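Local atomic coordinates of D-2-hydroxyacid dehydrogensase protein (Ketogulonicigenium vulgare, PDB entry 4LSW), a protein that probably catalyses the reversible, nicotinamide-cofactor-dependent interconversion of D-2-hydroxyacids and 2-oxoacids. Residues I171-D175 with W185-A191; F200-A206 with M228-R234; I214-I220 with N237-L243. All coordinates share one frame. Numbering follows the deposited sequence.

Contact 1 (I171-D175 with W185-A191)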
loop_
_atom_site.group_PDB
_atom_site.type_symbol
_atom_site.label_atom_id
_atom_site.label_comp_id
_atom_site.label_asym_id
_atom_site.label_seq_id
_atom_site.Cartn_x
_atom_site.Cartn_y
_atom_site.Cartn_z
ATOM N N ILE A 171 -0.356 2.160 -23.381
ATOM C CA ILE A 171 -0.389 2.667 -22.017
ATOM C C ILE A 171 -0.714 4.150 -21.955
ATOM O O ILE A 171 -0.083 4.969 -22.624
ATOM C CB ILE A 171 0.954 2.413 -21.333
ATOM C CG1 ILE A 171 1.214 0.910 -21.323
ATOM C CG2 ILE A 171 0.950 2.976 -19.912
ATOM C CD1 ILE A 171 2.668 0.545 -21.136
ATOM N N SER A 172 -1.715 4.472 -21.143
ATOM C CA SER A 172 -2.020 5.854 -20.804
ATOM C C SER A 172 -2.049 6.000 -19.290
ATOM O O SER A 172 -2.094 5.018 -18.555
ATOM C CB SER A 172 -3.368 6.250 -21.390
ATOM O OG SER A 172 -4.336 5.256 -21.096
ATOM N N TYR A 173 -2.036 7.237 -18.818
ATOM C CA TYR A 173 -2.048 7.469 -17.384
ATOM C C TYR A 173 -2.680 8.807 -17.075
ATOM O O TYR A 173 -2.749 9.687 -17.940
ATOM C CB TYR A 173 -0.627 7.430 -16.810
ATOM C CG TYR A 173 0.247 8.611 -17.189
ATOM C CD1 TYR A 173 0.892 8.666 -18.417
ATOM C CD2 TYR A 173 0.438 9.666 -16.304
ATOM C CE1 TYR A 173 1.707 9.756 -18.763
ATOM C CE2 TYR A 173 1.247 10.748 -16.632
ATOM C CZ TYR A 173 1.882 10.784 -17.858
ATOM O OH TYR A 173 2.685 11.877 -18.163
ATOM N N SER A 174 -3.153 8.942 -15.840
ATOM C CA SER A 174 -3.659 10.219 -15.354
ATOM C C SER A 174 -2.995 10.558 -14.031
ATOM O O SER A 174 -2.699 9.679 -13.236
ATOM C CB SER A 174 -5.169 10.164 -15.181
ATOM O OG SER A 174 -5.684 11.449 -14.835
ATOM N N ASP A 175 -2.728 11.845 -13.823
ATOM C CA ASP A 175 -2.148 12.341 -12.583
ATOM C C ASP A 175 -2.426 13.835 -12.561
ATOM O O ASP A 175 -3.122 14.336 -13.445
ATOM C CB ASP A 175 -0.643 12.035 -12.519
ATOM C CG ASP A 175 -0.132 11.854 -11.098
ATOM O OD1 ASP A 175 -0.501 12.648 -10.207
ATOM O OD2 ASP A 175 0.642 10.896 -10.874
ATOM N N TRP A 185 4.057 7.442 -22.995
ATOM C CA TRP A 185 2.713 7.104 -22.548
ATOM C C TRP A 185 1.813 8.337 -22.568
ATOM O O TRP A 185 2.263 9.461 -22.316
ATOM C CB TRP A 185 2.755 6.488 -21.150
ATOM C CG TRP A 185 3.700 5.326 -21.058
ATOM C CD1 TRP A 185 3.919 4.367 -22.007
ATOM C CD2 TRP A 185 4.584 5.029 -19.971
ATOM N NE1 TRP A 185 4.869 3.479 -21.565
ATOM C CE2 TRP A 185 5.301 3.865 -20.326
ATOM C CE3 TRP A 185 4.831 5.626 -18.733
ATOM C CZ2 TRP A 185 6.259 3.293 -19.479
ATOM C CZ3 TRP A 185 5.790 5.068 -17.900
ATOM C CH2 TRP A 185 6.487 3.908 -18.271
ATOM N N THR A 186 0.541 8.126 -22.879
ATOM C CA THR A 186 -0.390 9.230 -23.069
ATOM C C THR A 186 -0.934 9.747 -21.752
ATOM O O THR A 186 -1.603 9.022 -21.021
ATOM C CB THR A 186 -1.572 8.789 -23.955
ATOM O OG1 THR A 186 -1.055 8.289 -25.195
ATOM C CG2 THR A 186 -2.542 9.952 -24.221
ATOM N N PHE A 187 -0.656 11.020 -21.469
ATOM C CA PHE A 187 -1.250 11.704 -20.332
ATOM C C PHE A 187 -2.698 12.070 -20.605
ATOM O O PHE A 187 -3.024 12.591 -21.679
ATOM C CB PHE A 187 -0.462 12.968 -20.004
ATOM C CG PHE A 187 -1.080 13.794 -18.905
ATOM C CD1 PHE A 187 -0.961 13.408 -17.579
ATOM C CD2 PHE A 187 -1.767 14.963 -19.200
ATOM C CE1 PHE A 187 -1.528 14.169 -16.553
ATOM C CE2 PHE A 187 -2.334 15.723 -18.196
ATOM C CZ PHE A 187 -2.208 15.338 -16.869
ATOM N N VAL A 188 -3.543 11.787 -19.617
ATOM C CA VAL A 188 -4.972 12.082 -19.643
ATOM C C VAL A 188 -5.321 12.877 -18.378
ATOM O O VAL A 188 -4.888 12.525 -17.282
ATOM C CB VAL A 188 -5.779 10.755 -19.697
ATOM C CG1 VAL A 188 -7.261 11.036 -19.809
ATOM C CG2 VAL A 188 -5.301 9.882 -20.876
ATOM N N GLU A 189 -6.094 13.958 -18.519
ATOM C CA GLU A 189 -6.364 14.843 -17.384
ATOM C C GLU A 189 -7.181 14.215 -16.264
ATOM O O GLU A 189 -6.945 14.484 -15.081
ATOM C CB GLU A 189 -7.066 16.138 -17.840
ATOM C CG GLU A 189 -6.219 17.074 -18.701
ATOM C CD GLU A 189 -5.241 17.926 -17.900
ATOM O OE1 GLU A 189 -5.181 17.796 -16.657
ATOM O OE2 GLU A 189 -4.514 18.711 -18.546
ATOM N N ASP A 190 -8.150 13.378 -16.621
ATOM C CA ASP A 190 -9.103 12.917 -15.624
ATOM C C ASP A 190 -9.307 11.420 -15.713
ATOM O O ASP A 190 -9.036 10.814 -16.757
ATOM C CB ASP A 190 -10.448 13.623 -15.795
ATOM C CG ASP A 190 -11.208 13.124 -16.993
ATOM O OD1 ASP A 190 -10.653 13.178 -18.102
ATOM O OD2 ASP A 190 -12.340 12.638 -16.811
ATOM N N ALA A 191 -9.799 10.840 -14.625
ATOM C CA ALA A 191 -9.960 9.395 -14.523
ATOM C C ALA A 191 -11.059 8.833 -15.424
ATOM O O ALA A 191 -10.944 7.706 -15.900
ATOM C CB ALA A 191 -10.190 8.984 -13.084
HETATM O O HOH W 1 0.199 5.401 -25.231
HETATM O O HOH W 2 3.643 11.992 -20.648
HETATM O O HOH W 3 -4.668 16.467 -14.212
#
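Strand 171-174 pairs in parallel with the short strand at 186-188, Ser172 lying beside Thr186 and Tyr173 beside Phe187. Three backbone hydrogen bonds join the facing edges as far as Val188 N: Thr186 N gives to Ile171 O (3.2 Å), Tyr173 N to Thr186 O (2.9 Å) and Val188 N to Tyr173 O (2.8 Å). The backbone of Ser172 points the opposite way, bonding Ala148 and Val150 of the next strand. Small and polar, Ser174 tucks its side chain against the departing backbone, and its OG donates to Val188 O at 2.8 Å. Asp175 N, which a continuing ladder would pair with that carbonyl, lies 4.1 Å from Val188 O and is buried without any partner in the model.

Water supplies further partners. One molecule donates to Ile171 O (2.7 Å) and bonds Thr186 OG1 (3.1 Å); a second sits 2.7 Å from Tyr173 OH and reaches Trp185 O only weakly (3.3 Å). Tyr173 OH also meets Lys179 N, so this large ring keeps its polar tip satisfied while its body is buried.

On the face that carries Tyr173 and Phe187, the edge of Phe187 approaches the face of Tyr173 (centroids 5.6 Å apart, planes at 63°), and at the start of the pairing Ile171 CG2 makes a CH-pi contact 4.0 Å from the centroid of the five-membered ring of Trp185.

Just beyond the strand, Asp175 OD2 accepts from Leu153 N in the glycine-rich turn. An acidic residue at the end of the second strand, beside a GxGxxG-like turn, is characteristic of NAD-binding Rossmann folds, where it commonly meets the adenosine ribose.

Contact 2 (F200-A206 with M228-R234)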
loop_
_atom_site.group_PDB
_atom_site.type_symbol
_atom_site.label_atom_id
_atom_site.label_comp_id
_atom_site.label_asym_id
_atom_site.label_seq_id
_atom_site.Cartn_x
_atom_site.Cartn_y
_atom_site.Cartn_z
ATOM N N PHE A 200 -7.886 -2.292 -19.032
ATOM C CA PHE A 200 -7.407 -2.598 -17.691
ATOM C C PHE A 200 -7.034 -1.274 -17.059
ATOM O O PHE A 200 -6.322 -0.489 -17.678
ATOM C CB PHE A 200 -6.144 -3.471 -17.751
ATOM C CG PHE A 200 -6.307 -4.746 -18.526
ATOM C CD1 PHE A 200 -6.782 -5.892 -17.903
ATOM C CD2 PHE A 200 -5.969 -4.807 -19.874
ATOM C CE1 PHE A 200 -6.919 -7.087 -18.612
ATOM C CE2 PHE A 200 -6.118 -5.997 -20.591
ATOM C CZ PHE A 200 -6.581 -7.134 -19.960
ATOM N N LEU A 201 -7.530 -1.006 -15.855
ATOM C CA LEU A 201 -7.203 0.241 -15.152
ATOM C C LEU A 201 -6.568 -0.072 -13.806
ATOM O O LEU A 201 -7.182 -0.744 -12.964
ATOM C CB LEU A 201 -8.464 1.082 -14.916
ATOM C CG LEU A 201 -8.278 2.403 -14.167
ATOM C CD1 LEU A 201 -7.408 3.360 -14.964
ATOM C CD2 LEU A 201 -9.632 3.040 -13.857
ATOM N N PHE A 202 -5.343 0.391 -13.613
ATOM C CA PHE A 202 -4.638 0.185 -12.354
ATOM C C PHE A 202 -4.796 1.411 -11.482
ATOM O O PHE A 202 -4.538 2.529 -11.932
ATOM C CB PHE A 202 -3.144 -0.047 -12.618
ATOM C CG PHE A 202 -2.843 -1.366 -13.266
ATOM C CD1 PHE A 202 -2.961 -1.526 -14.646
ATOM C CD2 PHE A 202 -2.459 -2.451 -12.496
ATOM C CE1 PHE A 202 -2.688 -2.744 -15.250
ATOM C CE2 PHE A 202 -2.183 -3.671 -13.101
ATOM C CZ PHE A 202 -2.298 -3.814 -14.472
ATOM N N VAL A 203 -5.200 1.208 -10.234
ATOM C CA VAL A 203 -5.311 2.312 -9.291
ATOM C C VAL A 203 -4.085 2.305 -8.391
ATOM O O VAL A 203 -3.911 1.409 -7.549
ATOM C CB VAL A 203 -6.584 2.214 -8.458
ATOM C CG1 VAL A 203 -6.707 3.430 -7.550
ATOM C CG2 VAL A 203 -7.783 2.113 -9.376
ATOM N N THR A 204 -3.221 3.288 -8.623
ATOM C CA THR A 204 -1.929 3.392 -7.961
ATOM C C THR A 204 -1.763 4.823 -7.468
ATOM O O THR A 204 -0.762 5.480 -7.730
ATOM C CB THR A 204 -0.780 2.989 -8.920
ATOM O OG1 THR A 204 -0.953 3.639 -10.184
ATOM C CG2 THR A 204 -0.806 1.493 -9.161
ATOM N N LEU A 205 -2.785 5.293 -6.760
ATOM C CA LEU A 205 -2.799 6.624 -6.161
ATOM C C LEU A 205 -2.218 6.559 -4.756
ATOM O O LEU A 205 -2.775 5.894 -3.882
ATOM C CB LEU A 205 -4.231 7.141 -6.073
ATOM C CG LEU A 205 -4.934 7.506 -7.372
ATOM C CD1 LEU A 205 -6.440 7.651 -7.145
ATOM C CD2 LEU A 205 -4.347 8.792 -7.947
ATOM N N ALA A 206 -1.113 7.265 -4.541
ATOM C CA ALA A 206 -0.387 7.193 -3.277
ATOM C C ALA A 206 -1.076 7.985 -2.168
ATOM O O ALA A 206 -0.997 7.619 -0.992
ATOM C CB ALA A 206 1.052 7.658 -3.462
ATOM N N MET A 228 -11.438 -4.088 -16.639
ATOM C CA MET A 228 -11.005 -4.658 -15.381
ATOM C C MET A 228 -10.349 -3.585 -14.522
ATOM O O MET A 228 -9.486 -2.841 -14.996
ATOM C CB MET A 228 -10.010 -5.791 -15.642
ATOM C CG MET A 228 -9.479 -6.388 -14.366
ATOM S SD MET A 228 -8.138 -7.563 -14.611
ATOM C CE MET A 228 -8.914 -8.664 -15.773
ATOM N N LEU A 229 -10.759 -3.510 -13.261
ATOM C CA LEU A 229 -10.169 -2.594 -12.301
ATOM C C LEU A 229 -9.198 -3.349 -11.400
ATOM O O LEU A 229 -9.567 -4.374 -10.823
ATOM C CB LEU A 229 -11.276 -1.961 -11.446
ATOM C CG LEU A 229 -10.816 -0.878 -10.464
ATOM C CD1 LEU A 229 -10.404 0.404 -11.194
ATOM C CD2 LEU A 229 -11.909 -0.598 -9.426
ATOM N N ILE A 230 -7.957 -2.870 -11.299
ATOM C CA ILE A 230 -6.984 -3.492 -10.408
ATOM C C ILE A 230 -6.576 -2.489 -9.352
ATOM O O ILE A 230 -6.046 -1.439 -9.680
ATOM C CB ILE A 230 -5.714 -3.975 -11.159
ATOM C CG1 ILE A 230 -6.079 -4.960 -12.276
ATOM C CG2 ILE A 230 -4.721 -4.611 -10.184
ATOM C CD1 ILE A 230 -6.200 -4.314 -13.658
ATOM N N ASN A 231 -6.842 -2.793 -8.086
ATOM C CA ASN A 231 -6.469 -1.880 -7.026
ATOM C C ASN A 231 -5.412 -2.421 -6.082
ATOM O O ASN A 231 -5.631 -3.449 -5.421
ATOM C CB ASN A 231 -7.673 -1.415 -6.209
ATOM C CG ASN A 231 -7.302 -0.307 -5.277
ATOM O OD1 ASN A 231 -6.296 0.379 -5.481
ATOM N ND2 ASN A 231 -8.088 -0.131 -4.220
ATOM N N ILE A 232 -4.275 -1.722 -6.029
ATOM C CA ILE A 232 -3.181 -2.062 -5.101
ATOM C C ILE A 232 -2.777 -0.866 -4.227
ATOM O O ILE A 232 -1.731 -0.889 -3.569
ATOM C CB ILE A 232 -1.942 -2.609 -5.853
ATOM C CG1 ILE A 232 -1.534 -1.649 -6.978
ATOM C CG2 ILE A 232 -2.221 -4.004 -6.397
ATOM C CD1 ILE A 232 -0.335 -2.115 -7.794
ATOM N N SER A 233 -3.620 0.170 -4.208
ATOM C CA SER A 233 -3.397 1.372 -3.396
ATOM C C SER A 233 -4.598 1.582 -2.481
ATOM O O SER A 233 -5.486 0.761 -2.476
ATOM C CB SER A 233 -3.203 2.593 -4.295
ATOM O OG SER A 233 -4.380 2.858 -5.040
ATOM N N ARG A 234 -4.652 2.683 -1.742
ATOM C CA ARG A 234 -5.614 2.782 -0.633
ATOM C C ARG A 234 -7.087 2.559 -0.997
ATOM O O ARG A 234 -7.529 2.875 -2.107
ATOM C CB ARG A 234 -5.443 4.107 0.104
ATOM C CG ARG A 234 -5.653 5.323 -0.768
ATOM C CD ARG A 234 -5.363 6.599 0.003
ATOM N NE ARG A 234 -3.975 6.670 0.452
ATOM C CZ ARG A 234 -3.428 7.735 1.034
ATOM N NH1 ARG A 234 -4.153 8.826 1.233
ATOM N NH2 ARG A 234 -2.155 7.718 1.408
HETATM O O HOH W 4 -2.492 4.766 -1.728
#
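Packed side chains of two central parallel strands, 200-203 and 228-231, form the heart of this contact. On one face Ile230 CD1 lies 4.0 Å from the centroid of the Phe202 ring, nearly on the ring normal, a CH-pi contact that suits a branched chain beside a flat ring. Farther along the same face the flexible Met228 brings its CE to 3.8 Å from Phe200 CE1, with its sulfur at the ring edge as a Met-aromatic contact; helix 101-116 covers this region. The opposite face is mainly aliphatic, with Asn231 at its far end: Leu229 CD1 touches Leu201 CD2 (3.8 Å) and Val203 CG2 (3.6 Å), and Leu201 and Leu229 pack against helix 217-223.

That helix joins the two strands, making a beta-alpha-beta unit of the Rossmann fold. Its strands keep strict register, Phe200 with Met228 through Val203 with Asn231, held by Leu201 N to Met228 O, Ile230 N to Leu201 O and Val203 N to Ile230 O, each 2.8 Å.

Past the strands the ladder loosens: Ile232 N reaches Val203 O only weakly at 3.5 Å. Ser233, small enough to turn its hydroxyl inward, makes a weak bond from OG to Val203 O (2.9 Å) and weakly accepts from Leu205 N (3.4 Å). At the outer edge one water donates to Leu205 O across a short 2.4 Å and accepts from Arg234 N at 3.0 Å.

Contact 3 (I214-I220 with N237-L243); sequences IVGRDVI and NIDEEAL
Each segment passes through a short extended part into the first turn of a helix, 217-220 in one and 240-243 in the other. The first is extended from Ile214 (phi/psi -72/138); the second opens with Asn237 at -88/0 and extends only from Ile238. The extended parts run in the same direction, Val215 (-93/92) beside Ile238 (-121/133) with CA atoms 4.7 Å apart. A single parallel-type bridge joins them: Val215 N donates to Asn237 O and Asp239 N to Val215 O, both at 3.0 Å. Gly216 (-114/-163) and Asp239 (-77/101) then occupy equivalent N-cap positions, CA atoms 5.1 Å apart. Ile220 N bonds Gly216 O at 3.0 Å, and Leu243 N bonds Asp239 O at 2.9 Å.

Asp239, with chi1 t, turns OD1 to accept from Ala242 N at 3.0 Å, the capping for which a short acidic side chain is well suited. Its OD2 receives a water proton at 2.8 Å; the same water accepts from Arg217 N at 2.9 Å and so links both helix starts. Val215 (t) points across, its CB 3.9 Å from Ile238 CG1. Ala242 is small enough for close approach: its CB stands 4.2 Å from Arg217 CB and 4.1 Å from Ile220 CD1. Ile220 (m, t) extends that CD1 to 4.0 Å from Leu243 CB, filling the crevice between the helices. Such side-by-side helix starts fit successive strand-to-helix connections on one face of a Rossmann-type parallel sheet.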
loop_
_atom_site.group_PDB
_atom_site.type_symbol
_atom_site.label_atom_id
_atom_site.label_comp_id
_atom_site.label_asym_id
_atom_site.label_seq_id
_atom_site.Cartn_x
_atom_site.Cartn_y
_atom_site.Cartn_z
ATOM N N ILE A 214 -10.731 10.520 -8.395
ATOM C CA ILE A 214 -11.454 9.589 -7.545
ATOM C C ILE A 214 -12.210 8.545 -8.388
ATOM O O ILE A 214 -12.814 8.889 -9.415
ATOM C CB ILE A 214 -12.450 10.362 -6.650
ATOM C CG1 ILE A 214 -11.694 11.307 -5.712
ATOM C CG2 ILE A 214 -13.353 9.403 -5.884
ATOM C CD1 ILE A 214 -12.590 12.325 -5.007
ATOM N N VAL A 215 -12.171 7.282 -7.962
ATOM C CA VAL A 215 -12.822 6.205 -8.700
ATOM C C VAL A 215 -14.235 5.978 -8.185
ATOM O O VAL A 215 -14.453 5.212 -7.245
ATOM C CB VAL A 215 -12.024 4.885 -8.639
ATOM C CG1 VAL A 215 -12.688 3.810 -9.500
ATOM C CG2 VAL A 215 -10.598 5.125 -9.099
ATOM N N GLY A 216 -15.188 6.652 -8.816
ATOM C CA GLY A 216 -16.587 6.491 -8.472
ATOM C C GLY A 216 -17.381 5.857 -9.603
ATOM O O GLY A 216 -16.809 5.284 -10.537
ATOM N N ARG A 217 -18.705 5.973 -9.538
ATOM C CA ARG A 217 -19.580 5.380 -10.551
ATOM C C ARG A 217 -19.200 5.775 -11.985
ATOM O O ARG A 217 -19.178 4.921 -12.867
ATOM C CB ARG A 217 -21.056 5.737 -10.300
ATOM C CG ARG A 217 -21.999 5.255 -11.402
ATOM C CD ARG A 217 -23.471 5.582 -11.099
ATOM N NE ARG A 217 -24.154 4.495 -10.408
ATOM C CZ ARG A 217 -25.113 3.749 -10.950
ATOM N NH1 ARG A 217 -25.524 3.974 -12.193
ATOM N NH2 ARG A 217 -25.681 2.785 -10.242
ATOM N N ASP A 218 -18.902 7.052 -12.225
ATOM C CA ASP A 218 -18.604 7.478 -13.586
ATOM C C ASP A 218 -17.325 6.839 -14.138
ATOM O O ASP A 218 -17.290 6.419 -15.297
ATOM C CB ASP A 218 -18.552 9.012 -13.697
ATOM C CG ASP A 218 -19.917 9.658 -13.561
ATOM O OD1 ASP A 218 -20.926 8.982 -13.827
ATOM O OD2 ASP A 218 -19.962 10.849 -13.194
ATOM N N VAL A 219 -16.288 6.763 -13.307
ATOM C CA VAL A 219 -15.034 6.140 -13.744
ATOM C C VAL A 219 -15.262 4.657 -13.992
ATOM O O VAL A 219 -14.831 4.111 -15.008
ATOM C CB VAL A 219 -13.925 6.325 -12.707
ATOM C CG1 VAL A 219 -12.675 5.527 -13.107
ATOM C CG2 VAL A 219 -13.598 7.799 -12.579
ATOM N N ILE A 220 -15.956 4.015 -13.061
ATOM C CA ILE A 220 -16.230 2.587 -13.150
ATOM C C ILE A 220 -17.050 2.261 -14.397
ATOM O O ILE A 220 -16.784 1.292 -15.106
ATOM C CB ILE A 220 -16.917 2.085 -11.866
ATOM C CG1 ILE A 220 -15.941 2.199 -10.689
ATOM C CG2 ILE A 220 -17.398 0.656 -12.055
ATOM C CD1 ILE A 220 -16.599 2.076 -9.325
ATOM N N ASN A 237 -9.905 5.559 -2.080
ATOM C CA ASN A 237 -9.997 6.174 -3.396
ATOM C C ASN A 237 -10.950 5.475 -4.351
ATOM O O ASN A 237 -11.123 5.911 -5.493
ATOM C CB ASN A 237 -8.617 6.315 -4.017
ATOM C CG ASN A 237 -7.876 7.519 -3.490
ATOM O OD1 ASN A 237 -8.490 8.526 -3.122
ATOM N ND2 ASN A 237 -6.559 7.429 -3.446
ATOM N N ILE A 238 -11.584 4.406 -3.877
ATOM C CA ILE A 238 -12.634 3.742 -4.645
ATOM C C ILE A 238 -13.954 3.718 -3.871
ATOM O O ILE A 238 -13.988 3.395 -2.680
ATOM C CB ILE A 238 -12.223 2.322 -5.049
ATOM C CG1 ILE A 238 -10.943 2.379 -5.890
ATOM C CG2 ILE A 238 -13.334 1.631 -5.831
ATOM C CD1 ILE A 238 -10.453 1.029 -6.348
ATOM N N ASP A 239 -15.032 4.083 -4.560
ATOM C CA ASP A 239 -16.376 3.971 -4.006
ATOM C C ASP A 239 -16.779 2.495 -4.072
ATOM O O ASP A 239 -17.169 1.993 -5.130
ATOM C CB ASP A 239 -17.343 4.841 -4.821
ATOM C CG ASP A 239 -18.763 4.854 -4.259
ATOM O OD1 ASP A 239 -19.161 3.908 -3.559
ATOM O OD2 ASP A 239 -19.485 5.831 -4.551
ATOM N N GLU A 240 -16.678 1.792 -2.948
ATOM C CA GLU A 240 -16.973 0.356 -2.921
ATOM C C GLU A 240 -18.434 0.008 -3.198
ATOM O O GLU A 240 -18.722 -1.024 -3.797
ATOM C CB GLU A 240 -16.509 -0.297 -1.610
ATOM C CG GLU A 240 -14.991 -0.323 -1.440
ATOM C CD GLU A 240 -14.526 -1.251 -0.331
ATOM O OE1 GLU A 240 -15.368 -1.888 0.340
ATOM O OE2 GLU A 240 -13.298 -1.346 -0.139
ATOM N N GLU A 241 -19.358 0.861 -2.758
ATOM C CA GLU A 241 -20.767 0.646 -3.075
ATOM C C GLU A 241 -21.024 0.746 -4.574
ATOM O O GLU A 241 -21.744 -0.076 -5.147
ATOM C CB GLU A 241 -21.642 1.656 -2.330
ATOM C CG GLU A 241 -21.748 1.402 -0.828
ATOM C CD GLU A 241 -22.472 0.106 -0.475
ATOM O OE1 GLU A 241 -23.197 -0.451 -1.324
ATOM O OE2 GLU A 241 -22.309 -0.352 0.670
ATOM N N ALA A 242 -20.405 1.738 -5.211
ATOM C CA ALA A 242 -20.514 1.883 -6.658
ATOM C C ALA A 242 -19.833 0.712 -7.364
ATOM O O ALA A 242 -20.318 0.248 -8.397
ATOM C CB ALA A 242 -19.909 3.182 -7.113
ATOM N N LEU A 243 -18.712 0.253 -6.804
ATOM C CA LEU A 243 -17.947 -0.833 -7.409
ATOM C C LEU A 243 -18.732 -2.141 -7.345
ATOM O O LEU A 243 -18.866 -2.855 -8.342
ATOM C CB LEU A 243 -16.595 -0.979 -6.704
ATOM C CG LEU A 243 -15.694 -2.134 -7.164
ATOM C CD1 LEU A 243 -15.469 -2.047 -8.656
ATOM C CD2 LEU A 243 -14.372 -2.090 -6.425
HETATM O O HOH W 5 -19.881 6.997 -7.064
#

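Overall arrangement
All three contacts belong to the NAD-binding domain. Contacts 1 and 2 reach the same seven-stranded parallel sheet, contact 1 at one edge, on strand 186-188, and contact 2 nearer the middle; their centres are 13 Å apart, separated by strand 147-151. Contact 1 closes before the others open, whereas contacts 2 and 3 alternate along the chain, so helix 217-223 leaves one strand of contact 2 and leads to the other. Contact 3, centred 11 Å from contact 2, packs Ile238 and Leu243 onto Leu229. It also meets contact 1, 18 Å away between centres, where Val219 CG2 lies 3.6 Å from Ala191 CB. Sheet and helical layer thus form one Rossmann-type core.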